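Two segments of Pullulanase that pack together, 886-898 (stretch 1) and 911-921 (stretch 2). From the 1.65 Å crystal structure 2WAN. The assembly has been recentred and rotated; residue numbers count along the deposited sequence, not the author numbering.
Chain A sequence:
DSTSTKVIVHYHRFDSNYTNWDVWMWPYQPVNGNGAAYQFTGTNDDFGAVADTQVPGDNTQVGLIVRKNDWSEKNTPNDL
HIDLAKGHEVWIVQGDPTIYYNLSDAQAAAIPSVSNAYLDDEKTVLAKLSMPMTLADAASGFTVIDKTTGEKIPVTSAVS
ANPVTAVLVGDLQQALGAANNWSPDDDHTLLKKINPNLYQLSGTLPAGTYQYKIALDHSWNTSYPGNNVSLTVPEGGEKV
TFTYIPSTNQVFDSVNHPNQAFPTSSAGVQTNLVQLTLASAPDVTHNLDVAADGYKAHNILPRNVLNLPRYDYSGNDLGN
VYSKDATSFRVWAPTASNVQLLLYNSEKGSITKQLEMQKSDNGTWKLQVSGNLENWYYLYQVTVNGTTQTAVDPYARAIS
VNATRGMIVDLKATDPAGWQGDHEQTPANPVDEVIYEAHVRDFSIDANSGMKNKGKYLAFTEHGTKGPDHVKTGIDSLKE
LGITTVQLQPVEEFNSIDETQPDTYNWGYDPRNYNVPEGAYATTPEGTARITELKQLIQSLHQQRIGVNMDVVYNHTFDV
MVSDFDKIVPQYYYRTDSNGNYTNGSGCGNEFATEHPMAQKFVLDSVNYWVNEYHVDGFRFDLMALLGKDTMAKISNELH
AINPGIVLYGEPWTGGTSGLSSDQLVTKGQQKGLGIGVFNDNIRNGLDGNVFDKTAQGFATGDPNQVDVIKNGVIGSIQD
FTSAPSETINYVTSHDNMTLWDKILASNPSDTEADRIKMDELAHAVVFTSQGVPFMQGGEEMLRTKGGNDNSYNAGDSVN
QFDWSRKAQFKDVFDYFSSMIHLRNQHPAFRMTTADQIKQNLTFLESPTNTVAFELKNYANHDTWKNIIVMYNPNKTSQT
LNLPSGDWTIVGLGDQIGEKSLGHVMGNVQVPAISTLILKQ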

# COMPACT_ATOMS: atom_id res chain seq x y z
N GLY A 886 22.77 -33.43 -26.06
CA GLY A 886 22.38 -32.79 -27.30
C GLY A 886 23.15 -31.53 -27.63
O GLY A 886 24.03 -31.10 -26.88
N ASP A 887 22.82 -30.97 -28.79
CA ASP A 887 23.43 -29.74 -29.28
C ASP A 887 22.78 -28.52 -28.64
O ASP A 887 21.54 -28.39 -28.65
N TRP A 888 23.61 -27.63 -28.11
CA TRP A 888 23.14 -26.36 -27.53
C TRP A 888 23.59 -25.16 -28.35
O TRP A 888 24.75 -25.07 -28.78
N THR A 889 22.66 -24.25 -28.60
CA THR A 889 22.94 -23.00 -29.29
C THR A 889 23.16 -21.90 -28.26
O THR A 889 22.28 -21.65 -27.43
N ILE A 890 24.32 -21.24 -28.31
CA ILE A 890 24.58 -20.10 -27.42
C ILE A 890 23.85 -18.88 -27.98
O ILE A 890 24.03 -18.54 -29.14
N VAL A 891 22.99 -18.26 -27.16
CA VAL A 891 22.30 -17.03 -27.59
C VAL A 891 22.63 -15.82 -26.69
O VAL A 891 22.39 -14.67 -27.07
N GLY A 892 23.19 -16.07 -25.51
CA GLY A 892 23.63 -15.01 -24.61
C GLY A 892 24.99 -15.38 -24.05
O GLY A 892 25.13 -16.40 -23.36
N LEU A 893 25.99 -14.57 -24.37
CA LEU A 893 27.35 -14.83 -23.91
C LEU A 893 28.08 -13.50 -23.76
O LEU A 893 28.19 -12.73 -24.73
N GLY A 894 28.58 -13.24 -22.55
CA GLY A 894 29.26 -11.96 -22.27
C GLY A 894 28.34 -10.78 -22.58
O GLY A 894 27.20 -10.76 -22.12
N ASP A 895 28.81 -9.84 -23.39
CA ASP A 895 28.02 -8.66 -23.70
C ASP A 895 27.02 -8.83 -24.83
O ASP A 895 26.37 -7.86 -25.22
N GLN A 896 26.87 -10.05 -25.36
CA GLN A 896 25.97 -10.26 -26.50
C GLN A 896 24.76 -11.10 -26.10
O GLN A 896 24.93 -12.26 -25.74
N ILE A 897 23.55 -10.54 -26.22
CA ILE A 897 22.32 -11.25 -25.88
C ILE A 897 21.37 -11.09 -27.08
O ILE A 897 21.24 -9.99 -27.61
N GLY A 898 20.72 -12.17 -27.51
CA GLY A 898 19.81 -12.03 -28.63
C GLY A 898 19.13 -13.32 -29.03
O GLY A 898 19.15 -14.31 -28.29
N VAL A 911 31.33 -19.94 -18.93
CA VAL A 911 30.59 -18.71 -18.73
C VAL A 911 31.55 -17.64 -18.27
O VAL A 911 32.13 -17.78 -17.18
N PRO A 912 31.73 -16.55 -19.06
CA PRO A 912 32.67 -15.50 -18.63
C PRO A 912 32.38 -14.89 -17.25
O PRO A 912 31.24 -14.95 -16.75
N ALA A 913 33.42 -14.33 -16.65
CA ALA A 913 33.32 -13.64 -15.36
C ALA A 913 32.22 -12.58 -15.37
O ALA A 913 32.01 -11.91 -16.40
N ILE A 914 31.54 -12.44 -14.24
CA ILE A 914 30.46 -11.45 -14.01
C ILE A 914 29.53 -11.32 -15.24
O ILE A 914 29.46 -10.27 -15.88
N SER A 915 28.85 -12.42 -15.56
CA SER A 915 27.97 -12.41 -16.73
C SER A 915 26.86 -13.43 -16.62
O SER A 915 26.81 -14.25 -15.68
N THR A 916 25.96 -13.36 -17.59
CA THR A 916 24.85 -14.32 -17.70
C THR A 916 24.99 -15.08 -19.01
O THR A 916 25.20 -14.48 -20.07
N LEU A 917 24.91 -16.40 -18.91
CA LEU A 917 24.94 -17.29 -20.09
C LEU A 917 23.50 -17.66 -20.41
O LEU A 917 22.73 -17.96 -19.50
N ILE A 918 23.14 -17.63 -21.70
CA ILE A 918 21.86 -18.17 -22.15
C ILE A 918 22.08 -19.10 -23.33
O ILE A 918 22.77 -18.76 -24.29
N LEU A 919 21.53 -20.30 -23.22
CA LEU A 919 21.59 -21.30 -24.28
C LEU A 919 20.20 -21.77 -24.61
O LEU A 919 19.31 -21.66 -23.77
N LYS A 920 20.03 -22.32 -25.80
CA LYS A 920 18.76 -22.96 -26.15
C LYS A 920 18.97 -24.18 -27.02
O LYS A 920 19.99 -24.33 -27.69
N GLN A 921 17.95 -25.04 -27.03
CA GLN A 921 17.94 -26.24 -27.83
C GLN A 921 16.56 -26.31 -28.43
O GLN A 921 16.34 -26.73 -29.56
OXT GLN A 921 15.60 -25.95 -27.74

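The two strands run antiparallel. At G886 a CB would lie 2.7 Å from Q921 NE2, so the missing side chain leaves room for that amide, which donates from NE2 to D887 O at 3.2 Å. D887 itself (chi1 t) stays exposed. W888 (m) offers the broad apolar surface this place uses: Q921 CB sits over its six-membered ring, 3.9 Å from the centroid, in a CH-pi contact, and W888 CE3 meets L919 CB at 3.8 Å. The Q921 chain (t, t) is long enough to cross the ring and still reach D887.

T889 (m) and K920 (p, p, t, t) share one face of the sheet. T889 CB lies 3.9 Å from K920 CE, the aliphatic part of the lysine covering the smaller residue, while water 1 joins their polar ends, 2.7 Å from T889 OG1 and 3.0 Å from K920 NZ. On the other face I890 (m, t) packs its CG1 3.6 Å from CD2 of L919 (m, t), two branched apolar chains in contact.

V891 stands at a bulge, where V891 N and G892 N both donate to I918 O, at 2.9 and 3.0 Å. Its compact side chain (m) puts CG2 3.7 Å from I918 CG2 and CG1 3.9 Å from K920 CG. G892 suits its crowded site: a CB would fall 3.0 Å from I918 CB and 2.9 Å from I897 CD1. L893 (t, p) starts sideways, but its end turns inward, CD1 lying 3.5 Å from P912 CD and 4.0 Å from L917 CD1.

G894, with positive phi in a type II' turn, leaves its polar contacts to water: water 2 accepts from G894 N and donates to S915 OG, both at 2.8 Å. D895 and Q896 do not touch stretch 2; I897 (m, m) returns, its CG2 4.4 Å from I918 CD1.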

# COMPACT_ATOMS: atom_id res chain seq x y z
CB ASP A 887 23.29 -29.67 -30.80
CG ASP A 887 24.05 -28.49 -31.40
OD1 ASP A 887 23.41 -27.56 -31.91
OD2 ASP A 887 25.29 -28.48 -31.30
CB TRP A 888 23.60 -26.23 -26.07
CG TRP A 888 22.90 -27.21 -25.20
CD1 TRP A 888 23.31 -28.49 -24.91
CD2 TRP A 888 21.66 -27.02 -24.52
NE1 TRP A 888 22.39 -29.10 -24.10
CE2 TRP A 888 21.37 -28.22 -23.84
CE3 TRP A 888 20.75 -25.94 -24.43
CZ2 TRP A 888 20.20 -28.39 -23.06
CZ3 TRP A 888 19.60 -26.10 -23.65
CH2 TRP A 888 19.33 -27.33 -22.98
CB THR A 889 21.76 -22.61 -30.23
OG1 THR A 889 21.54 -23.66 -31.18
CG2 THR A 889 22.09 -21.31 -30.98
CB ILE A 890 26.10 -19.78 -27.33
CG1 ILE A 890 26.87 -21.01 -26.82
CG2 ILE A 890 26.33 -18.55 -26.44
CD1 ILE A 890 28.39 -20.97 -27.14
CB VAL A 891 20.75 -17.24 -27.74
CG1 VAL A 891 20.46 -18.26 -28.82
CG2 VAL A 891 20.13 -17.66 -26.41
CB LEU A 893 28.10 -15.71 -24.92
CG LEU A 893 29.53 -16.13 -24.58
CD1 LEU A 893 29.53 -17.04 -23.39
CD2 LEU A 893 30.17 -16.80 -25.79
CB ASP A 895 28.92 -7.40 -23.92
CG ASP A 895 29.83 -7.52 -25.13
OD1 ASP A 895 29.65 -8.45 -25.94
OD2 ASP A 895 30.73 -6.66 -25.28
CB GLN A 896 26.69 -11.00 -27.62
CG GLN A 896 27.98 -10.38 -28.10
CD GLN A 896 28.44 -11.02 -29.39
OE1 GLN A 896 27.93 -10.73 -30.47
NE2 GLN A 896 29.40 -11.93 -29.28
CB ILE A 897 21.62 -10.63 -24.64
CG1 ILE A 897 22.58 -10.56 -23.44
CG2 ILE A 897 20.28 -11.36 -24.31
CD1 ILE A 897 22.95 -11.91 -22.86
CB VAL A 911 29.50 -18.87 -17.63
CG1 VAL A 911 28.73 -17.56 -17.47
CG2 VAL A 911 28.54 -20.06 -17.96
CB PRO A 912 32.54 -14.42 -19.71
CG PRO A 912 31.98 -15.10 -20.89
CD PRO A 912 31.15 -16.27 -20.39
CB ALA A 913 34.66 -12.99 -15.04
CB ILE A 914 30.99 -10.05 -13.61
CG1 ILE A 914 32.25 -10.18 -12.74
CG2 ILE A 914 29.91 -9.25 -12.86
CD1 ILE A 914 32.76 -8.85 -12.21
CB SER A 915 28.79 -12.68 -18.00
OG SER A 915 29.11 -14.06 -18.09
CB THR A 916 23.48 -13.58 -17.64
OG1 THR A 916 23.37 -12.90 -16.39
CG2 THR A 916 22.31 -14.59 -17.78
CB LEU A 917 25.71 -18.58 -19.76
CG LEU A 917 25.68 -19.69 -20.82
CD1 LEU A 917 26.71 -19.40 -21.92
CD2 LEU A 917 25.92 -21.07 -20.19
CB ILE A 918 20.85 -17.07 -22.54
CG1 ILE A 918 20.77 -16.04 -21.41
CG2 ILE A 918 19.44 -17.72 -22.81
CD1 ILE A 918 19.91 -14.84 -21.70
CB LEU A 919 22.32 -22.55 -23.81
CG LEU A 919 23.65 -22.39 -23.11
CD1 LEU A 919 23.97 -23.71 -22.42
CD2 LEU A 919 24.72 -22.04 -24.11
CB LYS A 920 17.76 -21.97 -26.80
CG LYS A 920 18.20 -21.39 -28.15
CD LYS A 920 17.74 -22.31 -29.28
CE LYS A 920 18.03 -21.72 -30.65
NZ LYS A 920 17.48 -22.65 -31.69
CB GLN A 921 18.15 -27.40 -26.87
CG GLN A 921 18.47 -28.72 -27.44
CD GLN A 921 18.88 -29.67 -26.35
OE1 GLN A 921 18.06 -30.09 -25.52
NE2 GLN A 921 20.17 -30.03 -26.33
O HOH W 1 19.94 -23.14 -33.28
O HOH W 2 27.89 -14.99 -20.42
O HOH W 3 25.72 -11.75 -20.18